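Local coordinates for putative tryptophan halogenase (Xanthomonas campestris pv. campestris, PDB 6Y1W), which is a flavin-dependent halogenase that, as in its family, probably uses reduced FAD, oxygen and halide to halogenate an aromatic substrate, at residues L233-E238 with V328-C333; W243-S248 with R408-M413. All coordinates share one frame; numbering follows the deposited sequence. Where two conformers were deposited one is given.

Contact 1 (L233-E238 with V328-C333); sequences LGVGSE and VWEKNC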
loop_
_atom_site.group_PDB
_atom_site.type_symbol
_atom_site.label_atom_id
_atom_site.label_comp_id
_atom_site.label_asym_id
_atom_site.label_seq_id
_atom_site.Cartn_x
_atom_site.Cartn_y
_atom_site.Cartn_z
ATOM N N LEU A 233 -20.539 14.979 -21.645
ATOM C CA LEU A 233 -19.900 13.729 -22.027
ATOM C C LEU A 233 -20.716 12.482 -21.680
ATOM O O LEU A 233 -20.342 11.383 -22.107
ATOM C CB LEU A 233 -18.515 13.659 -21.388
ATOM C CG LEU A 233 -17.556 14.772 -21.840
ATOM C CD1 LEU A 233 -16.258 14.707 -21.081
ATOM C CD2 LEU A 233 -17.264 14.646 -23.338
ATOM N N GLY A 234 -21.784 12.617 -20.894
ATOM C CA GLY A 234 -22.679 11.483 -20.695
ATOM C C GLY A 234 -22.132 10.331 -19.881
ATOM O O GLY A 234 -22.563 9.188 -20.076
ATOM N N VAL A 235 -21.170 10.579 -18.987
ATOM C CA VAL A 235 -20.645 9.512 -18.150
ATOM C C VAL A 235 -21.669 9.275 -17.045
ATOM O O VAL A 235 -22.059 10.212 -16.346
ATOM C CB VAL A 235 -19.281 9.896 -17.554
ATOM C CG1 VAL A 235 -18.747 8.774 -16.704
ATOM C CG2 VAL A 235 -18.282 10.310 -18.669
ATOM N N GLY A 236 -22.175 8.060 -16.954
ATOM C CA GLY A 236 -23.137 7.736 -15.921
ATOM C C GLY A 236 -22.460 7.507 -14.587
ATOM O O GLY A 236 -21.232 7.575 -14.459
ATOM N N SER A 237 -23.270 7.168 -13.568
ATOM C CA SER A 237 -22.754 6.877 -12.242
ATOM C C SER A 237 -23.329 5.571 -11.710
ATOM O O SER A 237 -24.412 5.156 -12.117
ATOM C CB SER A 237 -23.054 8.031 -11.296
ATOM O OG SER A 237 -22.642 9.240 -11.917
ATOM N N GLU A 238 -22.560 4.930 -10.811
ATOM C CA GLU A 238 -22.920 3.661 -10.180
ATOM C C GLU A 238 -23.835 3.995 -9.013
ATOM O O GLU A 238 -23.541 4.917 -8.256
ATOM C CB GLU A 238 -21.675 2.910 -9.698
ATOM C CG GLU A 238 -21.893 1.410 -9.400
ATOM C CD GLU A 238 -20.805 0.771 -8.505
ATOM O OE1 GLU A 238 -19.687 1.326 -8.365
ATOM O OE2 GLU A 238 -21.084 -0.296 -7.908
ATOM N N VAL A 328 -13.936 8.889 -13.811
ATOM C CA VAL A 328 -13.809 10.278 -13.374
ATOM C C VAL A 328 -13.004 11.104 -14.363
ATOM O O VAL A 328 -13.177 12.331 -14.400
ATOM C CB VAL A 328 -13.208 10.358 -11.960
ATOM C CG1 VAL A 328 -14.252 9.859 -10.967
ATOM C CG2 VAL A 328 -11.964 9.521 -11.830
ATOM N N TRP A 329 -12.196 10.459 -15.203
ATOM C CA TRP A 329 -11.467 11.136 -16.268
ATOM C C TRP A 329 -12.010 10.564 -17.569
ATOM O O TRP A 329 -11.888 9.358 -17.814
ATOM C CB TRP A 329 -9.966 10.882 -16.157
ATOM C CG TRP A 329 -9.104 11.724 -17.100
ATOM C CD1 TRP A 329 -9.482 12.330 -18.257
ATOM C CD2 TRP A 329 -7.731 12.029 -16.908
ATOM N NE1 TRP A 329 -8.409 12.995 -18.818
ATOM C CE2 TRP A 329 -7.317 12.816 -18.020
ATOM C CE3 TRP A 329 -6.802 11.704 -15.925
ATOM C CZ2 TRP A 329 -6.034 13.304 -18.143
ATOM C CZ3 TRP A 329 -5.480 12.175 -16.063
ATOM C CH2 TRP A 329 -5.120 12.959 -17.181
ATOM N N GLU A 330 -12.616 11.422 -18.375
ATOM C CA GLU A 330 -13.188 11.007 -19.660
ATOM C C GLU A 330 -12.684 11.997 -20.693
ATOM O O GLU A 330 -12.908 13.200 -20.540
ATOM C CB GLU A 330 -14.720 10.995 -19.580
ATOM C CG GLU A 330 -15.439 10.777 -20.903
ATOM C CD GLU A 330 -15.557 9.323 -21.236
ATOM O OE1 GLU A 330 -15.028 8.492 -20.467
ATOM O OE2 GLU A 330 -16.172 9.016 -22.278
ATOM N N LYS A 331 -12.008 11.491 -21.737
ATOM C CA LYS A 331 -11.439 12.363 -22.768
ATOM C C LYS A 331 -10.578 13.431 -22.088
ATOM O O LYS A 331 -9.640 13.083 -21.385
ATOM C CB LYS A 331 -12.532 12.979 -23.636
ATOM C CG LYS A 331 -13.464 11.913 -24.306
ATOM C CD LYS A 331 -14.282 12.481 -25.468
ATOM C CE LYS A 331 -15.055 11.368 -26.201
ATOM N NZ LYS A 331 -14.195 10.178 -26.315
ATOM N N ASN A 332 -10.859 14.715 -22.308
ATOM C CA ASN A 332 -10.042 15.774 -21.710
ATOM C C ASN A 332 -10.748 16.468 -20.545
ATOM O O ASN A 332 -10.529 17.658 -20.299
ATOM C CB ASN A 332 -9.606 16.811 -22.755
ATOM C CG ASN A 332 -10.777 17.604 -23.347
ATOM O OD1 ASN A 332 -11.915 17.149 -23.386
ATOM N ND2 ASN A 332 -10.499 18.817 -23.782
ATOM N N CYS A 333 -11.552 15.717 -19.799
ATOM C CA CYS A 333 -12.311 16.229 -18.666
ATOM C C CYS A 333 -12.050 15.374 -17.425
ATOM O O CYS A 333 -12.138 14.143 -17.480
ATOM C CB CYS A 333 -13.811 16.225 -18.997
ATOM S SG CYS A 333 -14.846 16.800 -17.624
HETATM O O HOH W 1 -18.008 10.913 -23.681
#
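One water links Leu-233 and Glu-330: it donates to the carbonyl O of Leu-233 at 2.9 Å and to OE2 of Glu-330 at 3.0 Å. The other carboxylate oxygen, OE1, forms a salt bridge with Arg-327, which gives the acid a second anchor. Beneath this polar rim the contact is aliphatic. With CG anti to the backbone N (chi1 172°), Glu-330 lays CB and CG against Val-235, whose CG2 meets CG of Glu-330 at 3.6 Å; the bend at chi2 (84°) turns the carboxylate aside. Glutamate thus does double duty, with CB and CG for packing and a carboxylate for the water and the arginine. Glu-330 opens a type II' turn that joins strands 329-330 and 333-335 in a tight two-residue hairpin at the edge of the eight-stranded, Rossmann-like sheet. Its N bonds to O of Cys-333, and its O accepts N of Cys-333 at 3.0 Å. Lys-331 has positive phi (53°) in this turn, at a position more often held by glycine. Leu-233, just past helix 227-232, turns its branched end to the hairpin: CD1 lies 3.6 Å from CB of Cys-333 and 3.7 Å from O of Glu-330, while CD2 brushes CD of Lys-331. Gly-234 follows with positive phi, a conformation glycine adopts without strain, and the chain moves on to Val-235, whose compact branched side chain is buried against Glu-330 and Ile-229.

Contact 2 (W243-S248 with R408-M413); sequences WLFADS and RDCASM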
loop_
_atom_site.group_PDB
_atom_site.type_symbol
_atom_site.label_atom_id
_atom_site.label_comp_id
_atom_site.label_asym_id
_atom_site.label_seq_id
_atom_site.Cartn_x
_atom_site.Cartn_y
_atom_site.Cartn_z
ATOM N N TRP A 243 -27.335 -0.028 -0.808
ATOM C CA TRP A 243 -26.625 -0.215 0.454
ATOM C C TRP A 243 -26.723 0.981 1.385
ATOM O O TRP A 243 -26.478 0.828 2.585
ATOM C CB TRP A 243 -25.135 -0.468 0.213
ATOM C CG TRP A 243 -24.851 -1.709 -0.606
ATOM C CD1 TRP A 243 -25.251 -2.991 -0.319
ATOM C CD2 TRP A 243 -24.108 -1.769 -1.829
ATOM N NE1 TRP A 243 -24.781 -3.857 -1.307
ATOM C CE2 TRP A 243 -24.087 -3.125 -2.242
ATOM C CE3 TRP A 243 -23.458 -0.805 -2.619
ATOM C CZ2 TRP A 243 -23.441 -3.546 -3.415
ATOM C CZ3 TRP A 243 -22.802 -1.230 -3.797
ATOM C CH2 TRP A 243 -22.800 -2.593 -4.169
ATOM N N LEU A 244 -26.993 2.165 0.850
ATOM C CA LEU A 244 -26.893 3.414 1.602
ATOM C C LEU A 244 -28.167 4.190 1.325
ATOM O O LEU A 244 -28.392 4.617 0.192
ATOM C CB LEU A 244 -25.641 4.204 1.180
ATOM C CG LEU A 244 -24.329 3.518 1.606
ATOM C CD1 LEU A 244 -23.154 4.275 0.932
ATOM C CD2 LEU A 244 -24.233 3.515 3.147
ATOM N N PHE A 245 -29.000 4.372 2.360
ATOM C CA PHE A 245 -30.365 4.849 2.150
ATOM C C PHE A 245 -30.545 6.359 2.300
ATOM O O PHE A 245 -31.589 6.889 1.895
ATOM C CB PHE A 245 -31.339 4.153 3.136
ATOM C CG PHE A 245 -31.211 2.647 3.159
ATOM C CD1 PHE A 245 -30.735 1.935 2.061
ATOM C CD2 PHE A 245 -31.560 1.944 4.308
ATOM C CE1 PHE A 245 -30.616 0.524 2.116
ATOM C CE2 PHE A 245 -31.446 0.558 4.360
ATOM C CZ PHE A 245 -30.980 -0.144 3.274
ATOM N N ALA A 246 -29.596 7.069 2.913
ATOM C CA ALA A 246 -29.761 8.518 3.070
ATOM C C ALA A 246 -29.727 9.245 1.731
ATOM O O ALA A 246 -28.972 8.885 0.829
ATOM C CB ALA A 246 -28.645 9.042 3.976
ATOM N N ASP A 247 -30.568 10.269 1.609
ATOM C CA ASP A 247 -30.636 11.033 0.366
ATOM C C ASP A 247 -31.027 12.478 0.629
ATOM O O ASP A 247 -31.186 13.239 -0.340
ATOM C CB ASP A 247 -31.634 10.388 -0.603
ATOM C CG ASP A 247 -33.068 10.382 -0.064
ATOM O OD1 ASP A 247 -33.353 10.943 1.010
ATOM O OD2 ASP A 247 -33.944 9.773 -0.717
ATOM N N SER A 248 -31.095 12.903 1.896
ATOM C CA SER A 248 -31.598 14.221 2.240
ATOM C C SER A 248 -30.832 14.748 3.454
ATOM O O SER A 248 -30.368 13.972 4.289
ATOM C CB SER A 248 -33.083 14.158 2.599
ATOM O OG SER A 248 -33.860 13.608 1.531
ATOM N N ARG A 408 -33.717 -2.239 10.987
ATOM C CA ARG A 408 -33.844 -3.650 10.614
ATOM C C ARG A 408 -33.407 -3.862 9.176
ATOM O O ARG A 408 -32.759 -4.878 8.858
ATOM C CB ARG A 408 -35.289 -4.129 10.803
ATOM C CG ARG A 408 -35.694 -4.210 12.281
ATOM C CD ARG A 408 -37.093 -4.885 12.425
ATOM N NE ARG A 408 -38.219 -4.125 11.868
ATOM C CZ ARG A 408 -38.896 -3.145 12.479
ATOM N NH1 ARG A 408 -38.535 -2.703 13.692
ATOM N NH2 ARG A 408 -39.936 -2.583 11.869
ATOM N N ASP A 409 -33.745 -2.911 8.300
ATOM C CA ASP A 409 -33.345 -3.039 6.895
ATOM C C ASP A 409 -31.829 -2.892 6.749
ATOM O O ASP A 409 -31.189 -3.649 6.004
ATOM C CB ASP A 409 -34.047 -2.000 6.016
ATOM C CG ASP A 409 -35.550 -2.263 5.861
ATOM O OD1 ASP A 409 -36.066 -3.305 6.353
ATOM O OD2 ASP A 409 -36.205 -1.398 5.273
ATOM N N CYS A 410 -31.225 -1.955 7.487
ATOM C CA CYS A 410 -29.763 -1.813 7.414
ATOM C C CYS A 410 -29.064 -3.079 7.891
ATOM O O CYS A 410 -28.043 -3.496 7.330
ATOM C CB CYS A 410 -29.284 -0.627 8.272
ATOM S SG CYS A 410 -29.700 1.027 7.695
ATOM N N ALA A 411 -29.586 -3.696 8.954
ATOM C CA ALA A 411 -28.931 -4.868 9.521
ATOM C C ALA A 411 -29.096 -6.102 8.641
ATOM O O ALA A 411 -28.246 -7.005 8.676
ATOM C CB ALA A 411 -29.485 -5.122 10.929
ATOM N N SER A 412 -30.173 -6.165 7.861
ATOM C CA SER A 412 -30.520 -7.385 7.125
ATOM C C SER A 412 -30.173 -7.320 5.639
ATOM O O SER A 412 -30.205 -8.361 4.965
ATOM C CB SER A 412 -32.022 -7.676 7.304
ATOM O OG SER A 412 -32.806 -6.774 6.543
ATOM N N MET A 413 -29.793 -6.154 5.125
ATOM C CA MET A 413 -29.531 -5.991 3.692
ATOM C C MET A 413 -28.332 -6.830 3.258
ATOM O O MET A 413 -27.411 -7.099 4.039
ATOM C CB MET A 413 -29.277 -4.508 3.383
ATOM C CG MET A 413 -27.999 -3.983 3.989
ATOM S SD MET A 413 -27.707 -2.233 3.544
ATOM C CE MET A 413 -26.347 -1.870 4.614
#
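Two sulfurs, from Cys-410 and Met-413, approach the ring of Phe-245 from the same side of its plane, and the two approaches are nearly alike. SG of Cys-410 lies 4.7 Å from the ring centroid and SD of Met-413 4.9 Å, each 53° off the ring normal, so both sulfur-aromatic contacts are oblique. They divide the rim between them: SG is 3.8 Å from CE2 of Phe-245, whereas SD is 3.9 Å from CZ of the same ring. CB of Asp-409 meets CE2 from the other side of the plane, at 4.0 Å. The ring tip is thus held between the two sulfurs on one side of its plane and the methylene of Asp-409 on the other, all three supplied by the end of helix 405-412 and the residue after it. In Met-413, CG sits between the backbone N and the carbonyl carbon (chi1 67°); from there the extended chain carries the thioether along the ring as far as Trp-243, where CE lies 3.4 Å from the carbonyl O of Trp-243. A long, flexible methionine suits this span between loop and helix end, and a small cysteine suits the buried helix flank. Asp-409 lends only its methylene to the ring; its carboxylate OD2 bonds to the hydroxyl of Tyr-293. Beyond Phe-245 the loop enters strand 248-254 through a classic beta bulge, in which Asp-247 and Ser-248 both face Tyr-289. No hydrogen bond crosses between the loop and the helix, so their attachment here rests on dispersion and on the polarisability of sulfur beside an aromatic ring.

Overall arrangement
The four segments alternate along the chain: 233-238, 243-248, 328-333, then 408-413. The centres of the two contacts are 28 Å apart, yet their nearest atoms come within about 5 Å without touching, because 233-238 and 243-248 are close in sequence. Contact 1 lies at the edge of the Rossmann-like sheet, whereas contact 2 leads into the seven-stranded sheet through strand 248-254. Helix 371-397 borders both: Glu-238 and Trp-243 each rest on its Arg-389. Residues 233-248 pack on the edge hairpin of the first sheet, supply the outer strand 237-239 of a small three-stranded sheet, and end at the start of strand 248-254 in the seven-stranded sheet. Both contacts lie away from the annotated sites.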